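Local coordinates for protein peroxinectin A (Dictyostelium discoideum, PDB 6ERC) that catalyses the haem-dependent oxidation of phenolic donors by hydrogen peroxide, and also acts as a peroxidase on iodide and thiocyanate, at residues I54-Q59 with I358-D363; S254-I259 with M480-C485; H305-P310 with N351-I356. All coordinates share one frame; numbering follows the deposited sequence.

In the fold
Contact 3 lies deepest, its centre about 15 Å from the centre of the chain, against about 20 Å for contact 1 and about 24 Å for contact 2, though most touching residues are buried in all three. Contacts 1 and 3 adjoin, share one calcium ion and two of its waters, and together run from the haem iron to helix 48-56. Their chemistry is that of metal-bound carbonyls, acidic side chains and bridging water. Contact 2 lies on the opposite side of the chain's centre from contact 1, their nearest atoms about 28 Å apart (about 20 Å for contact 3). There a disulfide and a serine-asparagine hydrogen bond join helix 247-275 to the segment ending helix 476-481.

Contact 1: residues I54-Q59 with I358-D363. With CA (calcium ion), chain G.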
loop_
_atom_site.group_PDB
_atom_site.type_symbol
_atom_site.label_atom_id
_atom_site.label_comp_id
_atom_site.label_asym_id
_atom_site.label_seq_id
_atom_site.Cartn_x
_atom_site.Cartn_y
_atom_site.Cartn_z
ATOM N N ILE A 54 24.360 0.895 -1.151
ATOM C CA ILE A 54 25.052 2.029 -0.548
ATOM C C ILE A 54 24.191 2.668 0.534
ATOM O O ILE A 54 24.663 2.941 1.643
ATOM C CB ILE A 54 25.451 3.054 -1.628
ATOM C CG1 ILE A 54 26.542 2.475 -2.538
ATOM C CG2 ILE A 54 25.949 4.354 -0.991
ATOM C CD1 ILE A 54 26.735 3.237 -3.832
ATOM N N ILE A 55 22.925 2.923 0.229
ATOM C CA ILE A 55 22.055 3.710 1.098
ATOM C C ILE A 55 21.174 2.829 1.977
ATOM O O ILE A 55 21.121 3.012 3.192
ATOM C CB ILE A 55 21.205 4.682 0.249
ATOM C CG1 ILE A 55 22.079 5.848 -0.218
ATOM C CG2 ILE A 55 19.999 5.192 1.040
ATOM C CD1 ILE A 55 21.408 6.771 -1.202
ATOM N N PHE A 56 20.466 1.872 1.380
ATOM C CA PHE A 56 19.402 1.176 2.090
ATOM C C PHE A 56 19.891 0.047 2.989
ATOM O O PHE A 56 19.096 -0.465 3.783
ATOM C CB PHE A 56 18.385 0.629 1.084
ATOM C CG PHE A 56 17.536 1.696 0.456
ATOM C CD1 PHE A 56 16.327 2.062 1.024
ATOM C CD2 PHE A 56 17.952 2.344 -0.693
ATOM C CE1 PHE A 56 15.547 3.047 0.455
ATOM C CE2 PHE A 56 17.173 3.332 -1.267
ATOM C CZ PHE A 56 15.969 3.682 -0.691
ATOM N N ASP A 57 21.161 -0.344 2.907
ATOM C CA ASP A 57 21.637 -1.468 3.703
ATOM C C ASP A 57 21.395 -1.217 5.185
ATOM O O ASP A 57 21.675 -0.132 5.701
ATOM C CB ASP A 57 23.122 -1.713 3.456
ATOM C CG ASP A 57 23.621 -2.966 4.148
ATOM O OD1 ASP A 57 23.051 -4.047 3.886
ATOM O OD2 ASP A 57 24.576 -2.873 4.953
ATOM N N GLN A 58 20.872 -2.232 5.867
ATOM C CA GLN A 58 20.581 -2.155 7.290
ATOM C C GLN A 58 21.206 -3.354 7.983
ATOM O O GLN A 58 21.060 -4.490 7.520
ATOM C CB GLN A 58 19.072 -2.117 7.538
ATOM C CG GLN A 58 18.686 -1.769 8.962
ATOM C CD GLN A 58 17.213 -1.449 9.096
ATOM O OE1 GLN A 58 16.509 -1.298 8.098
ATOM N NE2 GLN A 58 16.737 -1.342 10.332
ATOM N N GLN A 59 21.912 -3.095 9.086
ATOM C CA GLN A 59 22.579 -4.136 9.852
ATOM C C GLN A 59 22.081 -4.264 11.282
ATOM O O GLN A 59 22.337 -5.297 11.910
ATOM C CB GLN A 59 24.094 -3.887 9.898
ATOM C CG GLN A 59 24.793 -3.985 8.556
ATOM C CD GLN A 59 26.302 -3.931 8.693
ATOM O OE1 GLN A 59 26.831 -3.305 9.610
ATOM N NE2 GLN A 59 27.002 -4.602 7.787
ATOM N N ILE A 358 16.409 5.903 5.691
ATOM C CA ILE A 358 16.972 5.325 4.479
ATOM C C ILE A 358 17.131 3.814 4.583
ATOM O O ILE A 358 17.331 3.151 3.561
ATOM C CB ILE A 358 18.325 5.980 4.147
ATOM C CG1 ILE A 358 19.317 5.791 5.299
ATOM C CG2 ILE A 358 18.126 7.456 3.834
ATOM C CD1 ILE A 358 20.742 6.151 4.942
ATOM N N TYR A 359 17.033 3.244 5.779
ATOM C CA TYR A 359 17.378 1.845 5.990
ATOM C C TYR A 359 16.185 0.925 5.799
ATOM O O TYR A 359 15.078 1.211 6.263
ATOM C CB TYR A 359 17.951 1.663 7.386
ATOM C CG TYR A 359 19.032 2.657 7.649
ATOM C CD1 TYR A 359 20.289 2.488 7.097
ATOM C CD2 TYR A 359 18.791 3.788 8.411
ATOM C CE1 TYR A 359 21.286 3.402 7.314
ATOM C CE2 TYR A 359 19.782 4.713 8.635
ATOM C CZ TYR A 359 21.028 4.514 8.083
ATOM O OH TYR A 359 22.023 5.433 8.309
ATOM N N MET A 360 16.435 -0.192 5.121
ATOM C CA MET A 360 15.435 -1.217 4.874
ATOM C C MET A 360 15.977 -2.548 5.367
ATOM O O MET A 360 17.133 -2.887 5.099
ATOM C CB MET A 360 15.099 -1.290 3.386
ATOM C CG MET A 360 14.040 -2.312 3.025
ATOM S SD MET A 360 13.578 -2.199 1.285
ATOM C CE MET A 360 12.944 -0.526 1.202
ATOM N N ILE A 361 15.148 -3.291 6.102
ATOM C CA ILE A 361 15.581 -4.581 6.618
ATOM C C ILE A 361 15.997 -5.489 5.465
ATOM O O ILE A 361 15.564 -5.322 4.317
ATOM C CB ILE A 361 14.474 -5.235 7.461
ATOM C CG1 ILE A 361 13.173 -5.329 6.657
ATOM C CG2 ILE A 361 14.261 -4.449 8.747
ATOM C CD1 ILE A 361 12.096 -6.153 7.330
ATOM N N SER A 362 16.853 -6.460 5.775
ATOM C CA SER A 362 17.358 -7.364 4.752
ATOM C C SER A 362 16.335 -8.410 4.333
ATOM O O SER A 362 16.502 -9.026 3.275
ATOM C CB SER A 362 18.631 -8.055 5.244
ATOM O OG SER A 362 19.685 -7.118 5.371
ATOM N N ASP A 363 15.287 -8.628 5.134
ATOM C CA ASP A 363 14.207 -9.511 4.704
ATOM C C ASP A 363 13.560 -8.998 3.427
ATOM O O ASP A 363 13.126 -9.793 2.586
ATOM C CB ASP A 363 13.163 -9.644 5.810
ATOM C CG ASP A 363 13.736 -10.231 7.084
ATOM O OD1 ASP A 363 14.541 -9.541 7.746
ATOM O OD2 ASP A 363 13.383 -11.381 7.423
HETATM CA CA CA G . 13.859 1.890 8.169
HETATM O O HOH W 1 22.313 -6.852 5.276
HETATM O O HOH W 2 19.388 -4.295 4.421
HETATM O O HOH W 3 14.335 -0.421 8.468
HETATM O O HOH W 4 15.055 1.903 10.191
#
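Gln-58 lays its amide oxygen against the backbone of 359-361 without hydrogen-bonding to it: OE1 is 3.1 Å from Met-360 C, and the nearby amide N-H groups point poorly at it. CG anti to the backbone N (chi1 -169°) and an extended chain carry the amide past Tyr-359 CB, its plane 65° from the tyrosine ring, while NE2 is hydrogen-bonded to Thr-60 O. The direct backbone bond between the segments runs from Met-360 N to Phe-56 O (3.0 Å), nearly straight at 171°. The preceding carbonyl, Tyr-359 O, binds the calcium ion at 2.4 Å, so one peptide group ties the metal loop to the end of helix 48-56. Two waters bridge the polar side. One links Gln-58 N to Met-360 O and Ser-362 OG; the other joins Ser-362 OG to Asp-57 OD1, which also forms a salt bridge with Arg-365. On the apolar side, Ile-55 CG2 meets Ile-358 CB at 3.6 Å, the two side chains crossing at about a right angle. Helix 417-426 packs on Ile-55, Ile-358 and Tyr-359, whereas Phe-56 and Met-360 lie against helices 379-390 and 435-441.

Contact 2: residues S254-I259 with M480-C485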
loop_
_atom_site.group_PDB
_atom_site.type_symbol
_atom_site.label_atom_id
_atom_site.label_comp_id
_atom_site.label_asym_id
_atom_site.label_seq_id
_atom_site.Cartn_x
_atom_site.Cartn_y
_atom_site.Cartn_z
ATOM N N SER A 254 -24.324 -3.807 3.769
ATOM C CA SER A 254 -23.150 -4.236 4.522
ATOM C C SER A 254 -21.869 -3.720 3.878
ATOM O O SER A 254 -20.969 -3.238 4.574
ATOM C CB SER A 254 -23.121 -5.760 4.629
ATOM O OG SER A 254 -24.274 -6.247 5.290
ATOM N N ARG A 255 -21.769 -3.818 2.549
ATOM C CA ARG A 255 -20.619 -3.256 1.847
ATOM C C ARG A 255 -20.463 -1.773 2.156
ATOM O O ARG A 255 -19.344 -1.290 2.373
ATOM C CB ARG A 255 -20.767 -3.478 0.340
ATOM C CG ARG A 255 -19.681 -2.803 -0.501
ATOM C CD ARG A 255 -19.523 -3.448 -1.881
ATOM N NE ARG A 255 -20.186 -2.697 -2.949
ATOM C CZ ARG A 255 -19.594 -1.796 -3.733
ATOM N NH1 ARG A 255 -18.306 -1.507 -3.588
ATOM N NH2 ARG A 255 -20.293 -1.176 -4.674
ATOM N N SER A 256 -21.576 -1.037 2.191
ATOM C CA SER A 256 -21.511 0.398 2.444
ATOM C C SER A 256 -20.944 0.691 3.828
ATOM O O SER A 256 -20.152 1.626 3.996
ATOM C CB SER A 256 -22.901 1.015 2.288
ATOM O OG SER A 256 -22.844 2.428 2.333
ATOM N N CYS A 257 -21.329 -0.102 4.834
ATOM C CA CYS A 257 -20.819 0.115 6.187
ATOM C C CYS A 257 -19.317 -0.140 6.254
ATOM O O CYS A 257 -18.571 0.638 6.860
ATOM C CB CYS A 257 -21.549 -0.786 7.186
ATOM S SG CYS A 257 -23.317 -0.492 7.371
ATOM N N ILE A 258 -18.858 -1.237 5.651
ATOM C CA ILE A 258 -17.441 -1.587 5.710
ATOM C C ILE A 258 -16.597 -0.516 5.032
ATOM O O ILE A 258 -15.536 -0.128 5.536
ATOM C CB ILE A 258 -17.210 -2.974 5.080
ATOM C CG1 ILE A 258 -17.938 -4.054 5.888
ATOM C CG2 ILE A 258 -15.718 -3.279 4.975
ATOM C CD1 ILE A 258 -17.452 -4.212 7.326
ATOM N N ILE A 259 -17.042 -0.033 3.873
ATOM C CA ILE A 259 -16.343 1.059 3.203
ATOM C C ILE A 259 -16.218 2.252 4.140
ATOM O O ILE A 259 -15.142 2.845 4.279
ATOM C CB ILE A 259 -17.064 1.428 1.895
ATOM C CG1 ILE A 259 -16.894 0.296 0.883
ATOM C CG2 ILE A 259 -16.536 2.739 1.326
ATOM C CD1 ILE A 259 -17.768 0.422 -0.329
ATOM N N MET A 480 -27.346 9.212 5.778
ATOM C CA MET A 480 -28.675 8.612 5.707
ATOM C C MET A 480 -28.584 7.131 5.361
ATOM O O MET A 480 -29.211 6.288 6.014
ATOM C CB MET A 480 -29.521 9.364 4.673
ATOM C CG MET A 480 -30.759 8.624 4.168
ATOM S SD MET A 480 -31.986 8.323 5.448
ATOM C CE MET A 480 -33.225 7.419 4.518
ATOM N N VAL A 481 -27.809 6.797 4.326
ATOM C CA VAL A 481 -27.710 5.410 3.878
ATOM C C VAL A 481 -27.131 4.536 4.979
ATOM O O VAL A 481 -27.554 3.390 5.171
ATOM C CB VAL A 481 -26.864 5.326 2.593
ATOM C CG1 VAL A 481 -26.582 3.867 2.217
ATOM C CG2 VAL A 481 -27.569 6.036 1.454
ATOM N N ASN A 482 -26.153 5.057 5.712
ATOM C CA ASN A 482 -25.413 4.288 6.709
ATOM C C ASN A 482 -25.887 4.591 8.122
ATOM O O ASN A 482 -25.093 4.611 9.066
ATOM C CB ASN A 482 -23.920 4.562 6.563
ATOM C CG ASN A 482 -23.360 4.037 5.252
ATOM O OD1 ASN A 482 -23.927 3.132 4.638
ATOM N ND2 ASN A 482 -22.242 4.602 4.820
ATOM N N ARG A 483 -27.191 4.817 8.293
ATOM C CA ARG A 483 -27.725 5.171 9.602
ATOM C C ARG A 483 -27.769 3.985 10.556
ATOM O O ARG A 483 -27.837 4.193 11.772
ATOM C CB ARG A 483 -29.126 5.772 9.453
ATOM C CG ARG A 483 -30.134 4.883 8.748
ATOM C CD ARG A 483 -31.458 5.612 8.563
ATOM N NE ARG A 483 -32.091 5.298 7.284
ATOM C CZ ARG A 483 -32.882 4.252 7.067
ATOM N NH1 ARG A 483 -33.408 4.059 5.865
ATOM N NH2 ARG A 483 -33.149 3.395 8.043
ATOM N N GLU A 484 -27.725 2.757 10.043
ATOM C CA GLU A 484 -27.770 1.566 10.883
ATOM C C GLU A 484 -26.427 0.848 10.958
ATOM O O GLU A 484 -26.371 -0.286 11.442
ATOM C CB GLU A 484 -28.853 0.608 10.380
ATOM C CG GLU A 484 -30.243 1.230 10.325
ATOM C CD GLU A 484 -31.349 0.199 10.197
ATOM O OE1 GLU A 484 -32.206 0.130 11.106
ATOM O OE2 GLU A 484 -31.359 -0.543 9.192
ATOM N N CYS A 485 -25.346 1.474 10.500
ATOM C CA CYS A 485 -24.028 0.873 10.619
ATOM C C CYS A 485 -23.535 0.982 12.062
ATOM O O CYS A 485 -24.175 1.588 12.926
ATOM C CB CYS A 485 -23.043 1.535 9.657
ATOM S SG CYS A 485 -23.487 1.463 7.902
HETATM O O HOH W 5 -20.144 3.739 2.737
#
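Cys-257 and Cys-485 are joined covalently, SG to SG at 2.0 Å, in a disulfide that fastens helix 247-275 to the segment leaving helix 476-481. The torsion about the S-S bond is -77°, which makes the bridge left-handed. In both cysteines SG stands anti to the carbonyl carbon, with chi1 -63° in Cys-257 and -59° in Cys-485, and this brings Cys-257 CB to 3.7 Å from Cys-485 CB. Cys-485 closes a type I beta turn that starts at Asn-482, just where the helix ends.

Hydrogen bonding makes the second link. Ser-256 OG, held anti to its backbone N, donates to Asn-482 OD1 at 2.6 Å, approaching in the amide plane on a lone pair of the oxygen. The other branch of the same amide, Asn-482 ND2, donates a hydrogen bond to a water at 3.1 Å, and that water donates in turn to Ser-256 O; ND2 also makes a weak bond to Glu-260 OE1. Both ends of the asparagine amide are thus used, which fixes which way round it lies.

Beyond these links there is little: Val-481 CG1 lies 4.0 Å from Ser-256 OG. Around the pair, Gln-253 NE2 bonds to Val-481 O, and Glu-484 reaches His-242 through OE2 and Lys-237 through its carbonyl oxygen.

With so little surface in contact, attachment here rests on one covalent bond and a few directional polar ones, and a disulfide of this kind is consistent with a secreted protein folded under oxidising conditions.

Contact 3: residues H305-P310 with N351-I356; sequences HSEVGP and NEEENI. With CA (calcium ion), chain G; HEM (protoporphyrin IX containing Fe), chain F.
Glu-307 overlaps Glu-353, the two extended side chains crossing obliquely with their carboxylate planes 39° apart. The site belongs to the proximal side of the animal haem peroxidase fold: two residues before Glu-307, His-305 binds the haem iron through NE2 at 2.3 Å. The closest approach of the acids is 2.7 Å, from Glu-307 OE1 to Glu-353 OE2, and oxygens so near would probably require one acid to hold a proton. Glu-307 CG sits between its backbone N and carbonyl carbon, a position that sets it 3.2 Å from Glu-353 OE1, the other branch, which is hydrogen-bonded to Asn-73 ND2 of helix 70-80. At the end of the Glu-307 chain OE2 meets the haem carbon CBC at 3.5 Å, and OE1 faces Ile-356 CD1 at 3.6 Å. An alanine here would probably leave Glu-353 OE2 without its close acidic partner and open a gap between the haem vinyl group and Ile-356.

The segments run roughly antiparallel, 153° apart, and are joined by a backbone hydrogen bond from Glu-354 N to Glu-307 O (2.9 Å), the donor tilted 33° from the carbonyl plane. Glu-354 CB and CG pack against Ser-306 O, while its OE2 takes the backbone N-H groups of Ile-62 and Gly-63. Val-308 CG2 packs on the haem carbon CAB.

The calcium ion adds a bond of another kind, since both segments supply ligands: Asn-355 O from one and two atoms of Ser-306 from the other, with Asp-357, Tyr-359 and two waters completing seven. Ser-306 grips it with its carbonyl O at 2.5 Å and its hydroxyl OG at 2.3 Å.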
loop_
_atom_site.group_PDB
_atom_site.type_symbol
_atom_site.label_atom_id
_atom_site.label_comp_id
_atom_site.label_asym_id
_atom_site.label_seq_id
_atom_site.Cartn_x
_atom_site.Cartn_y
_atom_site.Cartn_z
ATOM N N HIS A 305 8.051 0.587 3.450
ATOM C CA HIS A 305 9.059 -0.461 3.357
ATOM C C HIS A 305 10.206 -0.217 4.330
ATOM O O HIS A 305 10.831 -1.172 4.805
ATOM C CB HIS A 305 9.557 -0.545 1.922
ATOM C CG HIS A 305 8.457 -0.758 0.929
ATOM N ND1 HIS A 305 8.352 -0.028 -0.235
ATOM C CD2 HIS A 305 7.396 -1.600 0.941
ATOM C CE1 HIS A 305 7.283 -0.422 -0.904
ATOM N NE2 HIS A 305 6.688 -1.377 -0.214
ATOM N N SER A 306 10.482 1.048 4.648
ATOM C CA SER A 306 11.464 1.366 5.677
ATOM C C SER A 306 10.982 0.951 7.063
ATOM O O SER A 306 11.790 0.565 7.917
ATOM C CB SER A 306 11.760 2.863 5.653
ATOM O OG SER A 306 12.819 3.190 6.532
ATOM N N GLU A 307 9.673 1.036 7.314
ATOM C CA GLU A 307 9.130 0.842 8.655
ATOM C C GLU A 307 8.778 -0.609 8.973
ATOM O O GLU A 307 8.477 -0.914 10.132
ATOM C CB GLU A 307 7.891 1.729 8.852
ATOM C CG GLU A 307 6.585 1.149 8.321
ATOM C CD GLU A 307 5.463 2.175 8.235
ATOM O OE1 GLU A 307 5.400 3.076 9.099
ATOM O OE2 GLU A 307 4.645 2.077 7.296
ATOM N N VAL A 308 8.812 -1.507 7.991
ATOM C CA VAL A 308 8.537 -2.917 8.242
ATOM C C VAL A 308 9.666 -3.501 9.084
ATOM O O VAL A 308 10.836 -3.466 8.688
ATOM C CB VAL A 308 8.381 -3.681 6.921
ATOM C CG1 VAL A 308 8.315 -5.186 7.158
ATOM C CG2 VAL A 308 7.148 -3.204 6.180
ATOM N N GLY A 309 9.319 -4.050 10.243
ATOM C CA GLY A 309 10.277 -4.753 11.066
ATOM C C GLY A 309 10.564 -6.135 10.529
ATOM O O GLY A 309 9.860 -6.667 9.659
ATOM N N PRO A 310 11.626 -6.753 11.052
ATOM C CA PRO A 310 12.042 -8.057 10.515
ATOM C C PRO A 310 11.234 -9.237 11.023
ATOM O O PRO A 310 11.235 -10.285 10.363
ATOM C CB PRO A 310 13.503 -8.165 10.961
ATOM C CG PRO A 310 13.567 -7.375 12.216
ATOM C CD PRO A 310 12.564 -6.254 12.074
ATOM N N ASN A 351 3.857 -4.947 19.233
ATOM C CA ASN A 351 5.237 -4.900 18.764
ATOM C C ASN A 351 5.520 -3.588 18.037
ATOM O O ASN A 351 4.762 -3.181 17.151
ATOM C CB ASN A 351 5.516 -6.088 17.844
ATOM C CG ASN A 351 6.980 -6.208 17.474
ATOM O OD1 ASN A 351 7.860 -5.780 18.221
ATOM N ND2 ASN A 351 7.248 -6.794 16.315
ATOM N N GLU A 352 6.619 -2.931 18.409
ATOM C CA GLU A 352 6.996 -1.665 17.799
ATOM C C GLU A 352 7.643 -1.902 16.440
ATOM O O GLU A 352 8.433 -2.835 16.267
ATOM C CB GLU A 352 7.961 -0.899 18.706
ATOM C CG GLU A 352 8.141 0.561 18.323
ATOM C CD GLU A 352 9.235 1.247 19.123
ATOM O OE1 GLU A 352 10.430 0.974 18.862
ATOM O OE2 GLU A 352 8.898 2.053 20.018
ATOM N N GLU A 353 7.307 -1.050 15.474
ATOM C CA GLU A 353 7.797 -1.212 14.111
ATOM C C GLU A 353 9.167 -0.553 13.961
ATOM O O GLU A 353 9.781 -0.087 14.925
ATOM C CB GLU A 353 6.799 -0.639 13.106
ATOM C CG GLU A 353 6.726 0.882 13.079
ATOM C CD GLU A 353 5.909 1.400 11.917
ATOM O OE1 GLU A 353 5.333 0.570 11.182
ATOM O OE2 GLU A 353 5.850 2.633 11.730
ATOM N N GLU A 354 9.651 -0.508 12.726
ATOM C CA GLU A 354 10.946 0.063 12.393
ATOM C C GLU A 354 10.798 1.545 12.047
ATOM O O GLU A 354 9.707 2.030 11.739
ATOM C CB GLU A 354 11.553 -0.712 11.222
ATOM C CG GLU A 354 13.061 -0.652 11.109
ATOM C CD GLU A 354 13.771 -1.135 12.353
ATOM O OE1 GLU A 354 13.596 -2.323 12.701
ATOM O OE2 GLU A 354 14.496 -0.328 12.978
ATOM N N ASN A 355 11.916 2.266 12.102
ATOM C CA ASN A 355 11.896 3.696 11.835
ATOM C C ASN A 355 11.830 3.967 10.337
ATOM O O ASN A 355 12.306 3.176 9.520
ATOM C CB ASN A 355 13.136 4.368 12.419
ATOM C CG ASN A 355 12.961 5.863 12.592
ATOM O OD1 ASN A 355 11.991 6.322 13.192
ATOM N ND2 ASN A 355 13.902 6.629 12.063
ATOM N N ILE A 356 11.235 5.101 9.982
ATOM C CA ILE A 356 11.138 5.522 8.590
ATOM C C ILE A 356 12.377 6.348 8.280
ATOM O O ILE A 356 12.502 7.496 8.716
ATOM C CB ILE A 356 9.853 6.310 8.317
ATOM C CG1 ILE A 356 8.639 5.395 8.480
ATOM C CG2 ILE A 356 9.873 6.883 6.901
ATOM C CD1 ILE A 356 7.354 6.127 8.772
HETATM CA CA CA G . 13.859 1.890 8.169
HETATM C CHA HEM F . 4.429 -1.606 -3.647
HETATM C CHB HEM F . 5.809 -5.379 -0.957
HETATM C CHC HEM F . 4.587 -2.932 3.066
HETATM C CHD HEM F . 3.438 0.924 0.370
HETATM C C1A HEM F . 4.964 -2.810 -3.261
HETATM C C2A HEM F . 5.599 -3.769 -4.131
HETATM C C3A HEM F . 5.986 -4.814 -3.395
HETATM C C4A HEM F . 5.601 -4.549 -2.028
HETATM C CMA HEM F . 6.706 -6.088 -3.891
HETATM C CAA HEM F . 5.791 -3.572 -5.643
HETATM C CBA HEM F . 7.286 -3.415 -5.880
HETATM C CGA HEM F . 7.527 -2.675 -7.170
HETATM O O1A HEM F . 7.127 -1.487 -7.273
HETATM O O2A HEM F . 8.132 -3.271 -8.096
HETATM C C1B HEM F . 5.576 -5.044 0.355
HETATM C C2B HEM F . 5.795 -5.918 1.481
HETATM C C3B HEM F . 5.455 -5.251 2.597
HETATM C C4B HEM F . 5.012 -3.927 2.206
HETATM C CMB HEM F . 6.323 -7.358 1.324
HETATM C CAB HEM F . 5.500 -5.710 4.073
HETATM C CBB HEM F . 5.984 -6.896 4.457
HETATM C C1C HEM F . 4.177 -1.669 2.698
HETATM C C2C HEM F . 3.744 -0.608 3.590
HETATM C C3C HEM F . 3.422 0.464 2.835
HETATM C C4C HEM F . 3.647 0.098 1.453
HETATM C CMC HEM F . 3.710 -0.796 5.122
HETATM C CAC HEM F . 2.904 1.883 3.188
HETATM C CBC HEM F . 2.642 2.339 4.415
HETATM C C1D HEM F . 3.564 0.559 -0.949
HETATM C C2D HEM F . 3.197 1.367 -2.089
HETATM C C3D HEM F . 3.483 0.666 -3.190
HETATM C C4D HEM F . 4.020 -0.611 -2.791
HETATM C CMD HEM F . 2.613 2.792 -2.008
HETATM C CAD HEM F . 3.259 1.079 -4.655
HETATM C CBD HEM F . 1.777 0.832 -4.923
HETATM C CGD HEM F . 1.546 0.392 -6.349
HETATM O O1D HEM F . 1.673 -0.829 -6.623
HETATM O O2D HEM F . 1.228 1.244 -7.216
HETATM N NA HEM F . 4.980 -3.319 -1.981
HETATM N NB HEM F . 5.099 -3.838 0.829
HETATM N NC HEM F . 4.102 -1.201 1.404
HETATM N ND HEM F . 4.061 -0.640 -1.415
HETATM FE FE HEM F . 4.520 -2.237 -0.309
HETATM O O HOH W 3 14.335 -0.421 8.468
HETATM O O HOH W 4 15.055 1.903 10.191
#